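Local coordinates for protein polyhedrin (Uranotaenia sapphirina cypovirus, PDB 4ZQX) that forms the crystalline matrix of cypovirus polyhedra, the occlusion bodies that embed virus particles, and binds ATP in this crystal, at residues A[23-29]-A[45-51]; A[104-108]-A[226-230]; A[60-65]-A[97-102]. All blocks are in the same frame, centred on the assembly; numbering follows the deposited sequence.

Contact 1: residues A[23-29]-A[45-51]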
loop_
_atom_site.group_PDB
_atom_site.type_symbol
_atom_site.label_atom_id
_atom_site.label_comp_id
_atom_site.label_asym_id
_atom_site.label_seq_id
_atom_site.Cartn_x
_atom_site.Cartn_y
_atom_site.Cartn_z
ATOM N N TYR A 23 -12.466 -19.211 -9.982
ATOM C CA TYR A 23 -11.713 -18.082 -10.490
ATOM C C TYR A 23 -12.283 -16.803 -9.884
ATOM O O TYR A 23 -13.493 -16.624 -9.851
ATOM C CB TYR A 23 -11.779 -18.038 -12.022
ATOM C CG TYR A 23 -10.903 -16.957 -12.616
ATOM C CD1 TYR A 23 -9.538 -17.144 -12.762
ATOM C CD2 TYR A 23 -11.444 -15.753 -13.042
ATOM C CE1 TYR A 23 -8.726 -16.148 -13.306
ATOM C CE2 TYR A 23 -10.643 -14.743 -13.571
ATOM C CZ TYR A 23 -9.286 -14.948 -13.701
ATOM O OH TYR A 23 -8.483 -13.970 -14.231
ATOM N N ASP A 24 -11.390 -15.938 -9.396
ATOM C CA ASP A 24 -11.726 -14.683 -8.709
ATOM C C ASP A 24 -12.267 -14.865 -7.279
ATOM O O ASP A 24 -12.667 -13.886 -6.642
ATOM C CB ASP A 24 -12.671 -13.790 -9.542
ATOM C CG ASP A 24 -11.931 -12.715 -10.349
ATOM O OD1 ASP A 24 -10.675 -12.615 -10.292
ATOM O OD2 ASP A 24 -12.641 -11.967 -11.050
ATOM N N ALA A 25 -12.240 -16.093 -6.759
ATOM C CA ALA A 25 -12.582 -16.326 -5.352
ATOM C C ALA A 25 -11.341 -16.108 -4.512
ATOM O O ALA A 25 -10.250 -16.550 -4.877
ATOM C CB ALA A 25 -13.119 -17.722 -5.151
ATOM N N ASN A 26 -11.490 -15.405 -3.391
ATOM C CA ASN A 26 -10.334 -15.093 -2.570
ATOM C C ASN A 26 -9.779 -16.261 -1.762
ATOM O O ASN A 26 -10.526 -17.046 -1.192
ATOM C CB ASN A 26 -10.680 -13.972 -1.590
ATOM C CG ASN A 26 -10.691 -12.617 -2.232
ATOM O OD1 ASN A 26 -9.922 -12.340 -3.146
ATOM N ND2 ASN A 26 -11.567 -11.751 -1.750
ATOM N N MET A 27 -8.456 -16.323 -1.673
ATOM C CA MET A 27 -7.791 -17.007 -0.563
ATOM C C MET A 27 -7.816 -16.041 0.612
ATOM O O MET A 27 -7.844 -14.815 0.404
ATOM C CB MET A 27 -6.345 -17.358 -0.902
ATOM C CG MET A 27 -6.195 -18.310 -2.088
ATOM S SD MET A 27 -4.462 -18.454 -2.608
ATOM C CE MET A 27 -4.248 -16.881 -3.417
ATOM N N GLU A 28 -7.823 -16.583 1.831
ATOM C CA GLU A 28 -7.947 -15.765 3.038
ATOM C C GLU A 28 -6.756 -15.965 3.967
ATOM O O GLU A 28 -6.314 -17.097 4.190
ATOM C CB GLU A 28 -9.226 -16.126 3.802
ATOM C CG GLU A 28 -10.486 -16.151 2.964
ATOM C CD GLU A 28 -10.980 -14.782 2.524
ATOM O OE1 GLU A 28 -10.574 -13.780 3.137
ATOM O OE2 GLU A 28 -11.806 -14.721 1.582
ATOM N N LEU A 29 -6.249 -14.862 4.518
ATOM C CA LEU A 29 -5.162 -14.896 5.501
ATOM C C LEU A 29 -5.560 -14.059 6.723
ATOM O O LEU A 29 -5.895 -12.883 6.598
ATOM C CB LEU A 29 -3.872 -14.327 4.894
ATOM C CG LEU A 29 -2.693 -14.053 5.837
ATOM C CD1 LEU A 29 -2.140 -15.330 6.438
ATOM C CD2 LEU A 29 -1.595 -13.286 5.106
ATOM N N PHE A 45 -6.045 -10.262 5.291
ATOM C CA PHE A 45 -5.684 -9.985 3.897
ATOM C C PHE A 45 -6.376 -11.010 3.029
ATOM O O PHE A 45 -6.584 -12.141 3.452
ATOM C CB PHE A 45 -4.178 -10.144 3.646
ATOM C CG PHE A 45 -3.312 -9.261 4.491
ATOM C CD1 PHE A 45 -2.924 -9.665 5.757
ATOM C CD2 PHE A 45 -2.857 -8.040 4.009
ATOM C CE1 PHE A 45 -2.112 -8.853 6.544
ATOM C CE2 PHE A 45 -2.051 -7.221 4.794
ATOM C CZ PHE A 45 -1.671 -7.634 6.056
ATOM N N ALA A 46 -6.688 -10.638 1.798
ATOM C CA ALA A 46 -7.287 -11.577 0.850
ATOM C C ALA A 46 -6.960 -11.210 -0.587
ATOM O O ALA A 46 -6.839 -10.034 -0.927
ATOM C CB ALA A 46 -8.795 -11.611 1.036
ATOM N N ASN A 47 -6.875 -12.233 -1.432
ATOM C CA ASN A 47 -6.750 -12.063 -2.897
ATOM C C ASN A 47 -6.982 -13.390 -3.582
ATOM O O ASN A 47 -6.759 -14.418 -2.972
ATOM C CB ASN A 47 -5.347 -11.572 -3.267
ATOM C CG ASN A 47 -5.267 -11.054 -4.690
ATOM O OD1 ASN A 47 -4.767 -11.730 -5.599
ATOM N ND2 ASN A 47 -5.759 -9.843 -4.892
ATOM N N PRO A 48 -7.411 -13.382 -4.858
ATOM C CA PRO A 48 -7.593 -14.684 -5.509
ATOM C C PRO A 48 -6.310 -15.280 -6.058
ATOM O O PRO A 48 -6.293 -16.478 -6.296
ATOM C CB PRO A 48 -8.552 -14.361 -6.679
ATOM C CG PRO A 48 -9.185 -13.048 -6.312
ATOM C CD PRO A 48 -8.073 -12.305 -5.613
ATOM N N PHE A 49 -5.278 -14.475 -6.295
ATOM C CA PHE A 49 -4.107 -14.932 -7.056
ATOM C C PHE A 49 -2.817 -14.982 -6.233
ATOM O O PHE A 49 -2.096 -15.981 -6.248
ATOM C CB PHE A 49 -3.946 -14.027 -8.278
ATOM C CG PHE A 49 -5.199 -13.922 -9.095
ATOM C CD1 PHE A 49 -5.666 -15.023 -9.786
ATOM C CD2 PHE A 49 -5.933 -12.743 -9.141
ATOM C CE1 PHE A 49 -6.830 -14.952 -10.531
ATOM C CE2 PHE A 49 -7.093 -12.665 -9.891
ATOM C CZ PHE A 49 -7.540 -13.771 -10.581
ATOM N N VAL A 50 -2.525 -13.908 -5.521
ATOM C CA VAL A 50 -1.411 -13.880 -4.576
ATOM C C VAL A 50 -1.772 -12.997 -3.404
ATOM O O VAL A 50 -1.999 -11.799 -3.587
ATOM C CB VAL A 50 -0.104 -13.299 -5.197
ATOM C CG1 VAL A 50 1.043 -13.570 -4.258
ATOM C CG2 VAL A 50 0.174 -13.871 -6.557
ATOM N N ILE A 51 -1.854 -13.569 -2.201
ATOM C CA ILE A 51 -2.010 -12.735 -1.002
ATOM C C ILE A 51 -0.628 -12.218 -0.645
ATOM O O ILE A 51 0.326 -12.995 -0.598
ATOM C CB ILE A 51 -2.552 -13.483 0.233
ATOM C CG1 ILE A 51 -3.847 -14.230 -0.086
ATOM C CG2 ILE A 51 -2.751 -12.481 1.397
ATOM C CD1 ILE A 51 -4.385 -15.034 1.092
#
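The ring of Phe49 meets Tyr23, Asp24 and Pro48. Over the centre of one face sits CB of its own neighbour Pro48, 3.8 Å above the plane. At its edge, Phe49 CE1 lies 3.6 Å from Tyr23 CE1; the two rings meet obliquely, their planes at 57°. Asp24 OD1 approaches Phe49 CZ to 3.4 Å with the carboxylate turned 62° from the ring, and its charge is paired with Arg139 of the second subunit. Ala25 O reaches Pro48 CB, and Asn26 OD1 lies beside Pro48 CD while Asn26 ND2 bonds to Asp136 of the second subunit.

Beyond the proline the segments become the open end of an antiparallel hairpin. Leu29 and Phe45 exchange two backbone bonds, and Met27 N gives one to Asn47 O (2.9 Å), answered weakly in the other direction. Met27, bent at its last torsion (chi3 -74°), turns CE to 3.5 Å from Asn47 O and beside Pro48 O. Asn47 OD1 accepts from Phe49 N, an Asx turn, and from Val50 N, which extends it to an Asx motif; the two donors come from opposite faces of the amide. Ile51 then returns, its CD1 3.6 Å from Met27 CB and against Leu29 CB.

The contact links hairpin 27-34/40-47 to strand 50-55 of the three-stranded sheet. Strand 173-179 packs on Met27, Leu29 and Ile51, and helix 194-200 covers Tyr23 and Phe49.

Contact 2: residues A[104-108]-A[226-230]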
loop_
_atom_site.group_PDB
_atom_site.type_symbol
_atom_site.label_atom_id
_atom_site.label_comp_id
_atom_site.label_asym_id
_atom_site.label_seq_id
_atom_site.Cartn_x
_atom_site.Cartn_y
_atom_site.Cartn_z
ATOM N N PHE A 104 -0.844 -17.888 12.136
ATOM C CA PHE A 104 -1.141 -17.601 10.742
ATOM C C PHE A 104 -2.209 -18.577 10.274
ATOM O O PHE A 104 -1.956 -19.770 10.216
ATOM C CB PHE A 104 0.113 -17.772 9.869
ATOM C CG PHE A 104 1.220 -16.822 10.205
ATOM C CD1 PHE A 104 2.077 -17.079 11.258
ATOM C CD2 PHE A 104 1.398 -15.666 9.472
ATOM C CE1 PHE A 104 3.082 -16.199 11.570
ATOM C CE2 PHE A 104 2.398 -14.792 9.785
ATOM C CZ PHE A 104 3.241 -15.060 10.840
ATOM N N TYR A 105 -3.388 -18.060 9.938
ATOM C CA TYR A 105 -4.512 -18.876 9.492
ATOM C C TYR A 105 -4.750 -18.657 8.001
ATOM O O TYR A 105 -4.986 -17.535 7.584
ATOM C CB TYR A 105 -5.759 -18.510 10.300
ATOM C CG TYR A 105 -5.645 -18.950 11.739
ATOM C CD1 TYR A 105 -5.832 -20.281 12.083
ATOM C CD2 TYR A 105 -5.317 -18.053 12.748
ATOM C CE1 TYR A 105 -5.706 -20.713 13.387
ATOM C CE2 TYR A 105 -5.216 -18.474 14.064
ATOM C CZ TYR A 105 -5.402 -19.814 14.373
ATOM O OH TYR A 105 -5.297 -20.292 15.670
ATOM N N LEU A 106 -4.651 -19.729 7.213
ATOM C CA LEU A 106 -4.816 -19.656 5.760
ATOM C C LEU A 106 -6.002 -20.503 5.330
ATOM O O LEU A 106 -6.116 -21.659 5.751
ATOM C CB LEU A 106 -3.556 -20.172 5.038
ATOM C CG LEU A 106 -2.293 -19.304 5.031
ATOM C CD1 LEU A 106 -1.674 -19.196 6.415
ATOM C CD2 LEU A 106 -1.275 -19.865 4.045
ATOM N N ARG A 107 -6.880 -19.950 4.496
ATOM C CA ARG A 107 -8.059 -20.699 4.085
ATOM C C ARG A 107 -8.349 -20.448 2.622
ATOM O O ARG A 107 -8.480 -19.308 2.203
ATOM C CB ARG A 107 -9.291 -20.307 4.927
ATOM C CG ARG A 107 -10.473 -21.269 4.779
ATOM C CD ARG A 107 -11.795 -20.673 5.310
ATOM N NE ARG A 107 -12.828 -21.700 5.444
ATOM C CZ ARG A 107 -13.625 -22.112 4.461
ATOM N NH1 ARG A 107 -13.540 -21.569 3.256
ATOM N NH2 ARG A 107 -14.518 -23.065 4.690
ATOM N N GLY A 108 -8.481 -21.522 1.860
ATOM C CA GLY A 108 -8.825 -21.408 0.461
ATOM C C GLY A 108 -7.986 -22.259 -0.453
ATOM O O GLY A 108 -7.376 -23.249 -0.029
ATOM N N GLY A 226 -16.254 -17.678 10.030
ATOM C CA GLY A 226 -15.910 -19.039 9.656
ATOM C C GLY A 226 -14.435 -19.298 9.405
ATOM O O GLY A 226 -14.097 -19.969 8.443
ATOM N N MET A 227 -13.573 -18.755 10.260
ATOM C CA MET A 227 -12.174 -19.171 10.338
ATOM C C MET A 227 -11.999 -19.910 11.654
ATOM O O MET A 227 -12.184 -19.338 12.716
ATOM C CB MET A 227 -11.224 -17.973 10.311
ATOM C CG MET A 227 -9.735 -18.371 10.227
ATOM S SD MET A 227 -9.268 -19.039 8.607
ATOM C CE MET A 227 -8.936 -17.520 7.712
ATOM N N THR A 228 -11.630 -21.183 11.584
ATOM C CA THR A 228 -11.441 -21.962 12.790
ATOM C C THR A 228 -10.100 -21.603 13.415
ATOM O O THR A 228 -9.115 -21.491 12.713
ATOM C CB THR A 228 -11.492 -23.470 12.449
ATOM O OG1 THR A 228 -12.730 -23.753 11.775
ATOM C CG2 THR A 228 -11.397 -24.309 13.697
ATOM N N MET A 229 -10.067 -21.382 14.725
ATOM C CA MET A 229 -8.812 -21.071 15.408
ATOM C C MET A 229 -8.567 -22.080 16.516
ATOM O O MET A 229 -9.499 -22.708 17.008
ATOM C CB MET A 229 -8.854 -19.646 15.962
ATOM C CG MET A 229 -8.932 -18.628 14.863
ATOM S SD MET A 229 -8.823 -16.948 15.459
ATOM C CE MET A 229 -8.898 -16.093 13.909
ATOM N N LEU A 230 -7.303 -22.217 16.896
ATOM C CA LEU A 230 -6.873 -23.186 17.885
ATOM C C LEU A 230 -6.309 -22.436 19.076
ATOM O O LEU A 230 -5.492 -21.527 18.896
ATOM C CB LEU A 230 -5.784 -24.070 17.284
ATOM C CG LEU A 230 -5.436 -25.340 18.047
ATOM C CD1 LEU A 230 -6.597 -26.303 17.971
ATOM C CD2 LEU A 230 -4.168 -25.989 17.497
HETATM O O HOH W 1 -4.270 -18.801 17.481
HETATM O O HOH W 2 -12.685 -22.544 8.126
#
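Tyr105 reaches from strand 101-107 to the loop 226-230, and its hydroxyl makes the direct hydrogen bond between the two segments: Leu230 N donates to Tyr105 OH over 3.0 Å, almost straight at 176°. The CA atoms of Tyr105 and Met229 are 7.6 Å apart, so side chains and water, not paired strands, bridge the gap.

Aromatic contacts come next. Met229 crosses the Tyr105 ring at about a right angle, its CG over one face, 3.9 Å from the centroid and displaced toward the rim, a CH-pi contact. Extended beyond CG, the chain carries SD onward to an oblique Met-aromatic position, 33° off the ring normal. Thr228 O also approaches the ring, near CD1 and CE1.

Apolar packing is supplied by Met227. With CG anti to the backbone N (chi1 -173°) and bends at the next two torsions, its thioether folds against the strand, and SD lies 3.9 Å from both Tyr105 CB and Arg107 CB.

Two waters complete the polar links. One lies in the plane of the Tyr105 ring, 2.6 Å from OH, and donates weakly to Leu230 O. The other accepts from Arg107 NE at 2.8 Å, in the guanidinium plane, and donates to the carbonyl of Gly226, just after helix 214-225.

Tyr164 also bonds to Tyr105 OH, and Arg107 NH2 donates to the carbonyl of Ser154, an ATP-binding residue. Leu230 touches the ATP itself. The chemistry is therefore consistent with the pocket wall at Leu230 being tied to the sheet through its backbone NH, with the tyrosine hydroxyl as acceptor, while its side chain touches the nucleotide.

Contact 3: residues A[60-65]-A[97-102]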
loop_
_atom_site.group_PDB
_atom_site.type_symbol
_atom_site.label_atom_id
_atom_site.label_comp_id
_atom_site.label_asym_id
_atom_site.label_seq_id
_atom_site.Cartn_x
_atom_site.Cartn_y
_atom_site.Cartn_z
ATOM N N LEU A 60 3.020 -4.189 14.441
ATOM C CA LEU A 60 2.912 -5.434 15.197
ATOM C C LEU A 60 3.025 -5.226 16.692
ATOM O O LEU A 60 2.806 -6.158 17.460
ATOM C CB LEU A 60 4.006 -6.421 14.772
ATOM C CG LEU A 60 3.677 -7.541 13.791
ATOM C CD1 LEU A 60 4.891 -8.455 13.663
ATOM C CD2 LEU A 60 2.442 -8.327 14.202
ATOM N N MET A 61 3.380 -4.020 17.123
ATOM C CA MET A 61 3.418 -3.730 18.551
ATOM C C MET A 61 1.992 -3.587 19.073
ATOM O O MET A 61 1.109 -3.145 18.343
ATOM C CB MET A 61 4.174 -2.423 18.802
ATOM C CG MET A 61 5.578 -2.394 18.252
ATOM S SD MET A 61 6.698 -3.398 19.221
ATOM C CE MET A 61 7.084 -2.216 20.499
ATOM N N TRP A 62 1.754 -3.964 20.323
ATOM C CA TRP A 62 0.502 -3.597 20.958
ATOM C C TRP A 62 0.568 -2.102 21.198
ATOM O O TRP A 62 1.439 -1.616 21.925
ATOM C CB TRP A 62 0.281 -4.352 22.268
ATOM C CG TRP A 62 -0.978 -3.946 22.925
ATOM C CD1 TRP A 62 -1.112 -3.172 24.032
ATOM C CD2 TRP A 62 -2.305 -4.267 22.491
ATOM N NE1 TRP A 62 -2.446 -2.993 24.326
ATOM C CE2 TRP A 62 -3.198 -3.664 23.398
ATOM C CE3 TRP A 62 -2.823 -5.021 21.429
ATOM C CZ2 TRP A 62 -4.584 -3.777 23.269
ATOM C CZ3 TRP A 62 -4.197 -5.144 21.312
ATOM C CH2 TRP A 62 -5.060 -4.528 22.225
ATOM N N ASP A 63 -0.351 -1.375 20.577
ATOM C CA ASP A 63 -0.217 0.079 20.434
ATOM C C ASP A 63 -1.260 0.919 21.175
ATOM O O ASP A 63 -1.480 2.091 20.847
ATOM C CB ASP A 63 -0.168 0.432 18.942
ATOM C CG ASP A 63 -1.314 -0.159 18.147
ATOM O OD1 ASP A 63 -1.997 -1.083 18.620
ATOM O OD2 ASP A 63 -1.518 0.311 17.019
ATOM N N ILE A 64 -1.849 0.337 22.209
ATOM C CA ILE A 64 -2.863 1.026 23.003
ATOM C C ILE A 64 -2.284 1.374 24.361
ATOM O O ILE A 64 -1.714 0.514 25.045
ATOM C CB ILE A 64 -4.118 0.148 23.159
ATOM C CG1 ILE A 64 -4.552 -0.392 21.792
ATOM C CG2 ILE A 64 -5.260 0.922 23.824
ATOM C CD1 ILE A 64 -4.727 0.670 20.696
ATOM N N ASP A 65 -2.443 2.637 24.751
ATOM C CA ASP A 65 -1.911 3.144 26.010
ATOM C C ASP A 65 -3.001 3.961 26.674
ATOM O O ASP A 65 -3.371 5.032 26.189
ATOM C CB ASP A 65 -0.662 3.999 25.761
ATOM C CG ASP A 65 0.011 4.456 27.046
ATOM O OD1 ASP A 65 -0.101 3.763 28.084
ATOM O OD2 ASP A 65 0.665 5.521 27.000
ATOM N N ARG A 97 4.923 -5.038 25.024
ATOM C CA ARG A 97 4.175 -4.672 23.813
ATOM C C ARG A 97 4.571 -5.486 22.592
ATOM O O ARG A 97 4.072 -5.246 21.493
ATOM C CB ARG A 97 4.362 -3.178 23.501
ATOM C CG ARG A 97 3.740 -2.266 24.573
ATOM C CD ARG A 97 3.878 -0.766 24.266
ATOM N NE ARG A 97 3.241 0.035 25.310
ATOM C CZ ARG A 97 1.929 0.244 25.398
ATOM N NH1 ARG A 97 1.105 -0.262 24.483
ATOM N NH2 ARG A 97 1.438 0.965 26.407
ATOM N N ILE A 98 5.473 -6.440 22.792
ATOM C CA ILE A 98 5.938 -7.304 21.711
ATOM C C ILE A 98 5.094 -8.578 21.785
ATOM O O ILE A 98 4.812 -9.060 22.884
ATOM C CB ILE A 98 7.452 -7.596 21.866
ATOM C CG1 ILE A 98 8.250 -6.291 21.738
ATOM C CG2 ILE A 98 7.950 -8.576 20.825
ATOM C CD1 ILE A 98 9.686 -6.418 22.140
ATOM N N PRO A 99 4.671 -9.122 20.634
ATOM C CA PRO A 99 3.884 -10.359 20.713
ATOM C C PRO A 99 4.677 -11.503 21.337
ATOM O O PRO A 99 5.892 -11.594 21.119
ATOM C CB PRO A 99 3.593 -10.697 19.244
ATOM C CG PRO A 99 3.832 -9.410 18.479
ATOM C CD PRO A 99 4.845 -8.651 19.241
ATOM N N LYS A 100 3.995 -12.349 22.103
ATOM C CA LYS A 100 4.560 -13.597 22.582
ATOM C C LYS A 100 4.490 -14.658 21.510
ATOM O O LYS A 100 5.373 -15.502 21.406
ATOM C CB LYS A 100 3.753 -14.132 23.757
ATOM C CG LYS A 100 4.021 -13.490 25.080
ATOM C CD LYS A 100 3.450 -14.369 26.189
ATOM C CE LYS A 100 4.454 -15.436 26.655
ATOM N NZ LYS A 100 5.677 -14.847 27.314
ATOM N N LYS A 101 3.402 -14.627 20.742
ATOM C CA LYS A 101 3.078 -15.678 19.794
ATOM C C LYS A 101 2.423 -15.070 18.559
ATOM O O LYS A 101 1.662 -14.109 18.669
ATOM C CB LYS A 101 2.102 -16.655 20.456
ATOM C CG LYS A 101 1.544 -17.714 19.521
ATOM C CD LYS A 101 0.806 -18.842 20.273
ATOM C CE LYS A 101 -0.541 -18.385 20.810
ATOM N NZ LYS A 101 -1.358 -19.525 21.350
ATOM N N LEU A 102 2.713 -15.647 17.393
ATOM C CA LEU A 102 2.005 -15.316 16.157
ATOM C C LEU A 102 1.359 -16.566 15.597
ATOM O O LEU A 102 1.970 -17.639 15.610
ATOM C CB LEU A 102 2.952 -14.746 15.114
ATOM C CG LEU A 102 3.668 -13.447 15.452
ATOM C CD1 LEU A 102 4.712 -13.115 14.401
ATOM C CD2 LEU A 102 2.663 -12.341 15.558
#
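Arg97 gathers the carbonyls of Trp62 and Ile64 just before strand 101-107 enters the six-stranded antiparallel sheet, where it pairs with strand 27-34 and begins at a classic beta bulge, Lys100 and Lys101 both facing Glu34. The CB of Arg97 points toward 60-65 and lies 3.7 Å from Trp62 O, with Met61 CE also nearby. The chain then runs extended from CG to NE, and both CG and CD pass the same carbonyl oxygen, CD at 3.5 Å. At the end, chi4 of -79° turns the guanidinium so that its edge meets the carbonyls. NH1 donates to Trp62 O and, 3.0 Å away, to Ile64 O; both oxygens lie near the guanidinium plane, although the nitrogen stands well above each carbonyl plane. NH2 has a weak bond to Ile64 O and a long salt bridge with Asp65 OD1, the carboxylate turned 78° from the guanidinium.

Beside this fork, the Trp62 ring is almost parallel to the guanidinium, 7° apart, but NH1 meets CD1 obliquely. Ile64 CG1 covers part of one indole face, and the rings of Tyr35 and Trp210 meet the indole as well.

Farther along, Met61 and Ile98 lie side by side and point the same way, SD to CG1, packed against helix 72-83. Pro99 CG packs on Leu60 O, whose hydrogen-bonding partner is the Tyr35 hydroxyl. The backbones themselves are joined where Trp62 N donates to Arg97 O over 2.9 Å, in the carbonyl plane and on a lone pair.

Overall arrangement
Contacts 1 and 2 have centres 14 Å apart and touch through neighbouring strands 27-34 and 101-107: Glu28 N lies 2.8 Å from Arg107 O, a probable hydrogen bond, and Leu29 CD1 packs on Leu106 CD1. Both also touch the second subunit. Contact 3 shares strand 101-107 with contact 2, adjoining it in sequence, yet their centres are 21 Å apart; it lies across the chain's centre from contact 1. Contact 2 is the one at the nucleotide, with the Leu230 side chain about 4 Å from ATP; that of Glu28 in contact 1 is about 13 Å away. One sheet thus carries quite different contacts along its strands.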